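Long-range contacts in MHC class I protein (Ginglymostoma cirratum, PDB 6LUP), which probably binds peptides in the groove of its membrane-distal domains and displays them at the cell surface, as classical MHC class I molecules do: residues 202-213 / 248-257; 26-34 / 43-51. All coordinates share one frame; numbering follows the deposited sequence.

Interaction 1. Residues 202-213 / 248-257; sequences FYPHSIEVNLFR and AKYSCVVDHD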
loop_
_atom_site.group_PDB
_atom_site.type_symbol
_atom_site.label_atom_id
_atom_site.label_comp_id
_atom_site.label_asym_id
_atom_site.label_seq_id
_atom_site.Cartn_x
_atom_site.Cartn_y
_atom_site.Cartn_z
ATOM N N PHE A 202 2.278 8.869 -12.033
ATOM C CA PHE A 202 3.362 7.928 -12.312
ATOM C C PHE A 202 3.181 6.563 -11.659
ATOM O O PHE A 202 2.550 6.437 -10.607
ATOM C CB PHE A 202 4.735 8.522 -11.967
ATOM C CG PHE A 202 4.886 8.953 -10.533
ATOM C CD1 PHE A 202 5.307 8.051 -9.556
ATOM C CD2 PHE A 202 4.650 10.277 -10.158
ATOM C CE1 PHE A 202 5.465 8.455 -8.235
ATOM C CE2 PHE A 202 4.808 10.686 -8.839
ATOM C CZ PHE A 202 5.214 9.774 -7.876
ATOM N N TYR A 203 3.733 5.545 -12.313
ATOM C CA TYR A 203 3.741 4.170 -11.816
ATOM C C TYR A 203 5.024 3.495 -12.307
ATOM O O TYR A 203 5.377 3.642 -13.480
ATOM C CB TYR A 203 2.507 3.390 -12.307
ATOM C CG TYR A 203 2.597 1.920 -11.991
ATOM C CD1 TYR A 203 3.307 1.053 -12.825
ATOM C CD2 TYR A 203 2.017 1.406 -10.834
ATOM C CE1 TYR A 203 3.429 -0.288 -12.521
ATOM C CE2 TYR A 203 2.127 0.065 -10.524
ATOM C CZ TYR A 203 2.835 -0.776 -11.367
ATOM O OH TYR A 203 2.947 -2.106 -11.057
ATOM N N PRO A 204 5.718 2.736 -11.433
ATOM C CA PRO A 204 5.419 2.427 -10.029
ATOM C C PRO A 204 5.759 3.581 -9.079
ATOM O O PRO A 204 6.196 4.637 -9.530
ATOM C CB PRO A 204 6.295 1.204 -9.746
ATOM C CG PRO A 204 7.460 1.360 -10.660
ATOM C CD PRO A 204 6.932 2.031 -11.898
ATOM N N HIS A 205 5.563 3.365 -7.780
ATOM C CA HIS A 205 5.611 4.439 -6.781
ATOM C C HIS A 205 7.000 5.058 -6.589
ATOM O O HIS A 205 7.115 6.254 -6.305
ATOM C CB HIS A 205 5.073 3.938 -5.436
ATOM C CG HIS A 205 6.097 3.232 -4.604
ATOM N ND1 HIS A 205 6.753 3.845 -3.557
ATOM C CD2 HIS A 205 6.602 1.978 -4.683
ATOM C CE1 HIS A 205 7.610 2.994 -3.021
ATOM N NE2 HIS A 205 7.537 1.854 -3.686
ATOM N N SER A 206 8.034 4.233 -6.739
ATOM C CA SER A 206 9.423 4.626 -6.491
ATOM C C SER A 206 9.857 5.788 -7.391
ATOM O O SER A 206 9.704 5.721 -8.611
ATOM C CB SER A 206 10.337 3.416 -6.698
ATOM O OG SER A 206 11.599 3.607 -6.091
ATOM N N ILE A 207 10.389 6.849 -6.785
ATOM C CA ILE A 207 10.747 8.062 -7.529
ATOM C C ILE A 207 11.818 8.920 -6.837
ATOM O O ILE A 207 11.891 8.980 -5.606
ATOM C CB ILE A 207 9.487 8.914 -7.850
ATOM C CG1 ILE A 207 9.785 9.957 -8.935
ATOM C CG2 ILE A 207 8.903 9.540 -6.586
ATOM C CD1 ILE A 207 8.551 10.616 -9.518
ATOM N N GLU A 208 12.645 9.574 -7.649
ATOM C CA GLU A 208 13.627 10.542 -7.166
ATOM C C GLU A 208 13.279 11.913 -7.727
ATOM O O GLU A 208 13.138 12.075 -8.939
ATOM C CB GLU A 208 15.045 10.153 -7.598
ATOM C CG GLU A 208 15.537 8.810 -7.074
ATOM C CD GLU A 208 15.963 8.873 -5.619
ATOM O OE1 GLU A 208 15.275 8.266 -4.765
ATOM O OE2 GLU A 208 16.983 9.536 -5.328
ATOM N N VAL A 209 13.126 12.893 -6.842
ATOM C CA VAL A 209 12.837 14.265 -7.261
ATOM C C VAL A 209 13.624 15.270 -6.413
ATOM O O VAL A 209 13.446 15.359 -5.197
ATOM C CB VAL A 209 11.316 14.560 -7.296
ATOM C CG1 VAL A 209 10.601 13.909 -6.119
ATOM C CG2 VAL A 209 11.039 16.060 -7.354
ATOM N N ASN A 210 14.509 16.009 -7.070
ATOM C CA ASN A 210 15.409 16.920 -6.380
ATOM C C ASN A 210 15.380 18.307 -6.997
ATOM O O ASN A 210 15.222 18.452 -8.212
ATOM C CB ASN A 210 16.834 16.362 -6.388
ATOM C CG ASN A 210 16.950 15.042 -5.643
ATOM O OD1 ASN A 210 16.928 15.007 -4.414
ATOM N ND2 ASN A 210 17.085 13.951 -6.386
ATOM N N LEU A 211 15.536 19.319 -6.151
ATOM C CA LEU A 211 15.497 20.712 -6.583
ATOM C C LEU A 211 16.883 21.334 -6.635
ATOM O O LEU A 211 17.747 21.024 -5.813
ATOM C CB LEU A 211 14.579 21.528 -5.673
ATOM C CG LEU A 211 13.092 21.548 -6.039
ATOM C CD1 LEU A 211 12.423 20.190 -5.870
ATOM C CD2 LEU A 211 12.378 22.596 -5.202
ATOM N N PHE A 212 17.081 22.213 -7.612
ATOM C CA PHE A 212 18.384 22.821 -7.859
ATOM C C PHE A 212 18.322 24.334 -8.019
ATOM O O PHE A 212 17.490 24.866 -8.762
ATOM C CB PHE A 212 19.044 22.195 -9.092
ATOM C CG PHE A 212 19.618 20.831 -8.846
ATOM C CD1 PHE A 212 18.810 19.698 -8.904
ATOM C CD2 PHE A 212 20.969 20.674 -8.561
ATOM C CE1 PHE A 212 19.339 18.439 -8.671
ATOM C CE2 PHE A 212 21.503 19.415 -8.332
ATOM C CZ PHE A 212 20.687 18.295 -8.389
ATOM N N ARG A 213 19.217 25.016 -7.309
ATOM C CA ARG A 213 19.395 26.454 -7.451
ATOM C C ARG A 213 20.685 26.733 -8.208
ATOM O O ARG A 213 21.776 26.483 -7.692
ATOM C CB ARG A 213 19.420 27.142 -6.084
ATOM C CG ARG A 213 19.559 28.654 -6.167
ATOM C CD ARG A 213 19.429 29.311 -4.805
ATOM N NE ARG A 213 19.584 30.762 -4.900
ATOM C CZ ARG A 213 20.741 31.407 -4.772
ATOM N NH1 ARG A 213 20.774 32.731 -4.879
ATOM N NH2 ARG A 213 21.865 30.738 -4.534
ATOM N N ALA A 248 18.873 33.930 -9.583
ATOM C CA ALA A 248 19.233 32.519 -9.755
ATOM C C ALA A 248 18.155 31.690 -10.461
ATOM O O ALA A 248 16.961 31.831 -10.181
ATOM C CB ALA A 248 19.597 31.896 -8.414
ATOM N N LYS A 249 18.593 30.835 -11.383
ATOM C CA LYS A 249 17.691 29.963 -12.134
ATOM C C LYS A 249 17.355 28.714 -11.325
ATOM O O LYS A 249 18.223 28.148 -10.654
ATOM C CB LYS A 249 18.302 29.571 -13.486
ATOM C CG LYS A 249 18.673 30.745 -14.388
ATOM C CD LYS A 249 17.448 31.415 -14.996
ATOM C CE LYS A 249 17.814 32.754 -15.619
ATOM N NZ LYS A 249 16.631 33.456 -16.194
ATOM N N TYR A 250 16.094 28.296 -11.393
ATOM C CA TYR A 250 15.635 27.122 -10.658
ATOM C C TYR A 250 15.244 25.972 -11.571
ATOM O O TYR A 250 14.534 26.161 -12.562
ATOM C CB TYR A 250 14.458 27.479 -9.756
ATOM C CG TYR A 250 14.834 28.351 -8.586
ATOM C CD1 TYR A 250 15.483 27.815 -7.475
ATOM C CD2 TYR A 250 14.536 29.712 -8.586
ATOM C CE1 TYR A 250 15.829 28.613 -6.395
ATOM C CE2 TYR A 250 14.875 30.521 -7.509
ATOM C CZ TYR A 250 15.523 29.967 -6.416
ATOM O OH TYR A 250 15.863 30.764 -5.344
ATOM N N SER A 251 15.716 24.779 -11.223
ATOM C CA SER A 251 15.352 23.570 -11.947
ATOM C C SER A 251 14.875 22.458 -11.011
ATOM O O SER A 251 15.298 22.369 -9.853
ATOM C CB SER A 251 16.511 23.087 -12.824
ATOM O OG SER A 251 17.629 22.713 -12.040
ATOM N N CYS A 252 13.974 21.631 -11.529
ATOM C CA CYS A 252 13.530 20.429 -10.848
ATOM C C CYS A 252 13.924 19.207 -11.676
ATOM O O CYS A 252 13.636 19.140 -12.874
ATOM C CB CYS A 252 12.021 20.465 -10.632
ATOM S SG CYS A 252 11.389 18.981 -9.828
ATOM N N VAL A 253 14.593 18.254 -11.034
ATOM C CA VAL A 253 15.079 17.056 -11.714
ATOM C C VAL A 253 14.368 15.799 -11.197
ATOM O O VAL A 253 14.275 15.576 -9.988
ATOM C CB VAL A 253 16.623 16.934 -11.630
ATOM C CG1 VAL A 253 17.082 16.644 -10.211
ATOM C CG2 VAL A 253 17.134 15.858 -12.572
ATOM N N VAL A 254 13.858 14.989 -12.124
ATOM C CA VAL A 254 13.072 13.812 -11.766
ATOM C C VAL A 254 13.655 12.525 -12.351
ATOM O O VAL A 254 13.979 12.458 -13.540
ATOM C CB VAL A 254 11.599 13.958 -12.206
ATOM C CG1 VAL A 254 10.771 12.783 -11.706
ATOM C CG2 VAL A 254 11.008 15.262 -11.697
ATOM N N ASP A 255 13.788 11.513 -11.495
ATOM C CA ASP A 255 14.163 10.164 -11.912
ATOM C C ASP A 255 13.056 9.167 -11.604
ATOM O O ASP A 255 12.646 8.999 -10.453
ATOM C CB ASP A 255 15.470 9.724 -11.257
ATOM C CG ASP A 255 16.686 10.248 -11.987
ATOM O OD1 ASP A 255 17.034 9.680 -13.047
ATOM O OD2 ASP A 255 17.292 11.225 -11.499
ATOM N N HIS A 256 12.578 8.519 -12.658
ATOM C CA HIS A 256 11.529 7.518 -12.591
ATOM C C HIS A 256 11.818 6.537 -13.715
ATOM O O HIS A 256 12.187 6.946 -14.818
ATOM C CB HIS A 256 10.160 8.180 -12.783
ATOM C CG HIS A 256 9.001 7.233 -12.699
ATOM N ND1 HIS A 256 8.387 6.912 -11.506
ATOM C CD2 HIS A 256 8.333 6.552 -13.659
ATOM C CE1 HIS A 256 7.398 6.067 -11.737
ATOM N NE2 HIS A 256 7.344 5.832 -13.034
ATOM N N ASP A 257 11.663 5.247 -13.443
ATOM C CA ASP A 257 11.984 4.234 -14.449
ATOM C C ASP A 257 10.952 4.154 -15.588
ATOM O O ASP A 257 11.042 3.302 -16.473
ATOM C CB ASP A 257 12.259 2.872 -13.800
ATOM C CG ASP A 257 11.056 2.303 -13.093
ATOM O OD1 ASP A 257 9.918 2.723 -13.403
ATOM O OD2 ASP A 257 11.249 1.429 -12.222
HETATM O O HOH W 1 9.969 4.086 -10.768
#
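In the immunoglobulin C1-set domain, strands 208-213 and 250-255 run antiparallel as the two inner strands of the four-stranded sheet, and E208, N210 and F212 pair with D255, V253 and S251 through six backbone hydrogen bonds. V209, L211, C252 and V254 turn toward the domain core, where CG2 of V209 lies 3.8 Å from SG of C252; this sulfur forms the disulfide with C197 that joins the two sheets of the immunoglobulin sandwich. On the outer face, the CE1 corner of the F212 ring meets CG1 of V253 edge-on at 3.3 Å. Near the F202 end of the pair, a cis peptide bond precedes P204, and H256 reaches into the turn. With CG anti to the backbone N (chi1 -179°), its imidazole donates from NE2 to O of Y203 at 3.0 Å, the acceptor lying in the ring plane while the donor stands above the carbonyl plane. CB of F202 sits over one face of this ring in a CH-pi contact, and CD1 of I207 in turn lies over the centre of the F202 ring. At the other end, CB of A248 covers one face of the R213 guanidinium, and OH of Y250 lies at its edge.

Interaction 2. Residues 26-34 / 43-51; sequences YVDDQQFVQ and IPRQRWVKE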
loop_
_atom_site.group_PDB
_atom_site.type_symbol
_atom_site.label_atom_id
_atom_site.label_comp_id
_atom_site.label_asym_id
_atom_site.label_seq_id
_atom_site.Cartn_x
_atom_site.Cartn_y
_atom_site.Cartn_z
ATOM N N TYR A 26 -0.731 -8.312 -5.114
ATOM C CA TYR A 26 -0.006 -7.338 -5.927
ATOM C C TYR A 26 0.955 -7.996 -6.896
ATOM O O TYR A 26 1.707 -8.890 -6.518
ATOM C CB TYR A 26 0.820 -6.403 -5.045
ATOM C CG TYR A 26 0.036 -5.350 -4.311
ATOM C CD1 TYR A 26 -0.536 -5.621 -3.071
ATOM C CD2 TYR A 26 -0.106 -4.068 -4.838
ATOM C CE1 TYR A 26 -1.251 -4.649 -2.385
ATOM C CE2 TYR A 26 -0.816 -3.089 -4.163
ATOM C CZ TYR A 26 -1.388 -3.385 -2.937
ATOM O OH TYR A 26 -2.096 -2.417 -2.257
ATOM N N VAL A 27 0.927 -7.543 -8.143
ATOM C CA VAL A 27 2.042 -7.732 -9.056
ATOM C C VAL A 27 2.787 -6.401 -9.073
ATOM O O VAL A 27 2.212 -5.367 -9.426
ATOM C CB VAL A 27 1.577 -8.102 -10.476
ATOM C CG1 VAL A 27 2.773 -8.205 -11.405
ATOM C CG2 VAL A 27 0.795 -9.411 -10.461
ATOM N N ASP A 28 4.056 -6.419 -8.675
ATOM C CA ASP A 28 4.824 -5.187 -8.486
ATOM C C ASP A 28 4.042 -4.250 -7.564
ATOM O O ASP A 28 3.664 -4.650 -6.459
ATOM C CB ASP A 28 5.156 -4.518 -9.831
ATOM C CG ASP A 28 6.069 -5.374 -10.707
ATOM O OD1 ASP A 28 7.031 -5.969 -10.168
ATOM O OD2 ASP A 28 5.832 -5.446 -11.933
ATOM N N ASP A 29 3.773 -3.027 -8.015
ATOM C CA ASP A 29 3.018 -2.061 -7.214
ATOM C C ASP A 29 1.521 -2.054 -7.507
ATOM O O ASP A 29 0.781 -1.253 -6.937
ATOM C CB ASP A 29 3.562 -0.649 -7.427
ATOM C CG ASP A 29 4.770 -0.348 -6.576
ATOM O OD1 ASP A 29 5.236 -1.232 -5.823
ATOM O OD2 ASP A 29 5.255 0.795 -6.667
ATOM N N GLN A 30 1.071 -2.926 -8.396
ATOM C CA GLN A 30 -0.320 -2.900 -8.834
ATOM C C GLN A 30 -1.155 -3.983 -8.150
ATOM O O GLN A 30 -0.851 -5.178 -8.260
ATOM C CB GLN A 30 -0.384 -3.030 -10.360
ATOM C CG GLN A 30 -1.776 -3.248 -10.933
ATOM C CD GLN A 30 -1.765 -3.298 -12.448
ATOM O OE1 GLN A 30 -1.415 -2.323 -13.108
ATOM N NE2 GLN A 30 -2.153 -4.435 -13.006
ATOM N N GLN A 31 -2.202 -3.562 -7.440
ATOM C CA GLN A 31 -3.132 -4.511 -6.845
ATOM C C GLN A 31 -3.964 -5.160 -7.940
ATOM O O GLN A 31 -4.485 -4.470 -8.816
ATOM C CB GLN A 31 -4.051 -3.836 -5.831
ATOM C CG GLN A 31 -4.678 -4.827 -4.864
ATOM C CD GLN A 31 -5.937 -4.308 -4.202
ATOM O OE1 GLN A 31 -6.023 -3.143 -3.834
ATOM N NE2 GLN A 31 -6.922 -5.187 -4.032
ATOM N N PHE A 32 -4.090 -6.481 -7.897
ATOM C CA PHE A 32 -4.817 -7.192 -8.952
ATOM C C PHE A 32 -5.944 -8.090 -8.447
ATOM O O PHE A 32 -6.872 -8.388 -9.189
ATOM C CB PHE A 32 -3.851 -7.941 -9.888
ATOM C CG PHE A 32 -3.292 -9.218 -9.318
ATOM C CD1 PHE A 32 -2.343 -9.192 -8.301
ATOM C CD2 PHE A 32 -3.689 -10.454 -9.832
ATOM C CE1 PHE A 32 -1.825 -10.372 -7.780
ATOM C CE2 PHE A 32 -3.167 -11.638 -9.321
ATOM C CZ PHE A 32 -2.235 -11.597 -8.292
ATOM N N VAL A 33 -5.863 -8.513 -7.187
ATOM C CA VAL A 33 -6.920 -9.321 -6.572
ATOM C C VAL A 33 -7.264 -8.833 -5.162
ATOM O O VAL A 33 -6.486 -8.114 -4.523
ATOM C CB VAL A 33 -6.605 -10.845 -6.555
ATOM C CG1 VAL A 33 -6.664 -11.430 -7.961
ATOM C CG2 VAL A 33 -5.261 -11.145 -5.895
ATOM N N GLN A 34 -8.445 -9.224 -4.696
ATOM C CA GLN A 34 -8.927 -8.870 -3.370
ATOM C C GLN A 34 -9.839 -9.980 -2.880
ATOM O O GLN A 34 -10.544 -10.614 -3.670
ATOM C CB GLN A 34 -9.687 -7.536 -3.410
ATOM C CG GLN A 34 -10.120 -6.982 -2.052
ATOM C CD GLN A 34 -11.475 -7.499 -1.565
ATOM O OE1 GLN A 34 -12.240 -8.110 -2.314
ATOM N NE2 GLN A 34 -11.770 -7.254 -0.292
ATOM N N ILE A 43 -11.754 -11.757 -5.919
ATOM C CA ILE A 43 -12.252 -10.980 -7.054
ATOM C C ILE A 43 -11.128 -10.193 -7.724
ATOM O O ILE A 43 -10.158 -9.817 -7.068
ATOM C CB ILE A 43 -13.402 -10.031 -6.639
ATOM C CG1 ILE A 43 -12.914 -8.979 -5.626
ATOM C CG2 ILE A 43 -14.579 -10.833 -6.083
ATOM C CD1 ILE A 43 -13.861 -7.814 -5.414
ATOM N N PRO A 44 -11.249 -9.951 -9.040
ATOM C CA PRO A 44 -10.255 -9.133 -9.741
ATOM C C PRO A 44 -10.354 -7.659 -9.384
ATOM O O PRO A 44 -11.450 -7.131 -9.191
ATOM C CB PRO A 44 -10.603 -9.330 -11.219
ATOM C CG PRO A 44 -12.028 -9.754 -11.226
ATOM C CD PRO A 44 -12.246 -10.523 -9.959
ATOM N N ARG A 45 -9.195 -7.021 -9.285
ATOM C CA ARG A 45 -9.092 -5.580 -9.120
ATOM C C ARG A 45 -8.441 -5.005 -10.364
ATOM O O ARG A 45 -8.163 -3.801 -10.444
ATOM C CB ARG A 45 -8.254 -5.230 -7.888
ATOM C CG ARG A 45 -8.986 -5.387 -6.568
ATOM C CD ARG A 45 -10.255 -4.555 -6.533
ATOM N NE ARG A 45 -10.829 -4.498 -5.194
ATOM C CZ ARG A 45 -12.133 -4.468 -4.941
ATOM N NH1 ARG A 45 -12.562 -4.412 -3.690
ATOM N NH2 ARG A 45 -13.009 -4.505 -5.937
ATOM N N GLN A 46 -8.180 -5.887 -11.321
ATOM C CA GLN A 46 -7.608 -5.511 -12.601
ATOM C C GLN A 46 -8.322 -6.233 -13.722
ATOM O O GLN A 46 -8.759 -7.380 -13.580
ATOM C CB GLN A 46 -6.121 -5.843 -12.668
ATOM C CG GLN A 46 -5.237 -4.908 -11.868
ATOM C CD GLN A 46 -5.280 -3.474 -12.361
ATOM O OE1 GLN A 46 -5.367 -3.213 -13.560
ATOM N NE2 GLN A 46 -5.200 -2.535 -11.427
ATOM N N ARG A 47 -8.414 -5.550 -14.852
ATOM C CA ARG A 47 -9.106 -6.079 -15.999
ATOM C C ARG A 47 -8.313 -7.190 -16.679
ATOM O O ARG A 47 -8.886 -8.201 -17.077
ATOM C CB ARG A 47 -9.416 -4.956 -16.977
ATOM C CG ARG A 47 -10.196 -5.422 -18.184
ATOM C CD ARG A 47 -10.928 -4.271 -18.824
ATOM N NE ARG A 47 -10.968 -4.460 -20.265
ATOM C CZ ARG A 47 -10.053 -3.988 -21.110
ATOM N NH1 ARG A 47 -9.015 -3.281 -20.660
ATOM N NH2 ARG A 47 -10.182 -4.219 -22.413
ATOM N N TRP A 48 -7.000 -7.004 -16.799
ATOM C CA TRP A 48 -6.156 -7.998 -17.459
ATOM C C TRP A 48 -6.275 -9.388 -16.827
ATOM O O TRP A 48 -6.362 -10.391 -17.542
ATOM C CB TRP A 48 -4.693 -7.537 -17.559
ATOM C CG TRP A 48 -3.966 -7.386 -16.253
ATOM C CD1 TRP A 48 -3.761 -6.231 -15.566
ATOM C CD2 TRP A 48 -3.326 -8.425 -15.494
ATOM N NE1 TRP A 48 -3.045 -6.480 -14.423
ATOM C CE2 TRP A 48 -2.763 -7.818 -14.352
ATOM C CE3 TRP A 48 -3.174 -9.808 -15.667
ATOM C CZ2 TRP A 48 -2.065 -8.544 -13.383
ATOM C CZ3 TRP A 48 -2.485 -10.529 -14.700
ATOM C CH2 TRP A 48 -1.935 -9.891 -13.575
ATOM N N VAL A 49 -6.312 -9.437 -15.496
ATOM C CA VAL A 49 -6.460 -10.705 -14.787
ATOM C C VAL A 49 -7.890 -11.239 -14.912
ATOM O O VAL A 49 -8.099 -12.457 -14.957
ATOM C CB VAL A 49 -5.994 -10.617 -13.308
ATOM C CG1 VAL A 49 -6.973 -9.818 -12.456
ATOM C CG2 VAL A 49 -5.781 -12.009 -12.723
ATOM N N LYS A 50 -8.861 -10.333 -14.990
ATOM C CA LYS A 50 -10.255 -10.723 -15.178
ATOM C C LYS A 50 -10.444 -11.407 -16.534
ATOM O O LYS A 50 -11.126 -12.425 -16.627
ATOM C CB LYS A 50 -11.178 -9.511 -15.055
ATOM C CG LYS A 50 -12.662 -9.850 -15.007
ATOM C CD LYS A 50 -13.496 -8.760 -15.659
ATOM C CE LYS A 50 -13.830 -7.616 -14.709
ATOM N NZ LYS A 50 -15.208 -7.741 -14.151
ATOM N N GLU A 51 -9.818 -10.842 -17.566
ATOM C CA GLU A 51 -9.894 -11.358 -18.930
ATOM C C GLU A 51 -9.151 -12.675 -19.102
ATOM O O GLU A 51 -9.607 -13.553 -19.836
ATOM C CB GLU A 51 -9.303 -10.345 -19.910
ATOM C CG GLU A 51 -10.217 -9.185 -20.262
ATOM C CD GLU A 51 -9.485 -8.045 -20.957
ATOM O OE1 GLU A 51 -10.158 -7.186 -21.578
ATOM O OE2 GLU A 51 -8.235 -7.997 -20.884
#
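F32 meets helix 47-51 through two side chains. Its CB lies 4.0 Å from CZ2 of W48, and its ring receives CG2 of V49 at the edge, 3.9 Å from CD2. The F32 ring and the six-membered ring of W48 are nearly parallel, 14° apart, but slid so far past each other that they barely overlap. CG2 of V27 fills in beside them, resting on a face of the F32 ring and at the edge of the indole; the opposite face of F32 is covered by CG2 of V33.

Beside this cluster the side-chain amides of Q30 and Q46 stack with their planes 20° apart. The bend of Q46 at chi2 (-63°) brings its NE2 to O of Q31, a weak hydrogen bond of 3.3 Å. Q46 is also the N-cap residue of the helix.

Around this cluster, N of R45 donates to O of F32 at 2.7 Å, from above the carbonyl plane, just where the chain leaves strand 43-44 for the helix. One step further out, Q34 and I43 exchange two backbone bonds as a hydrogen-bonded antiparallel pair. The R45 side chain runs alongside Q34, and CD1 of I43 lies over a face of the R45 guanidinium. NE of R45 forms a salt bridge with an acidic side chain of a neighbouring protein chain. NE2 of Q31 is shared between O of V33, 3.0 Å away, and an acidic side chain of that same chain.

F32 and V33 both face G25, a classic beta bulge in strand 30-36. With Y7, W58 and Y169 packed around the bulge and the helix start, the arrangement belongs to the edge of the MHC class I peptide-binding platform, where its outer strand leads into the alpha-1 helical region.

How the interactions relate
From the N terminus, interaction 2 comes first: 26-34 meets 43-51 across the short connection of a hairpin, and its loop is closed well before the chain reaches residue 202. Interaction 1 then brings 248-257 back to 202-213 over 34 intervening residues that include strands 216-217, 222-228 and 234-241. The two loops therefore follow in series, neither nesting nor crossing. Interaction 2 belongs to the peptide-binding platform, interaction 1 to the immunoglobulin domain, and their centres are about 29 Å apart. They nevertheless touch at the domain junction, where D29 packs against P204, OD2 of D29 accepts a probable hydrogen bond from N of H205, and N of D29 makes a weak one with OH of Y203.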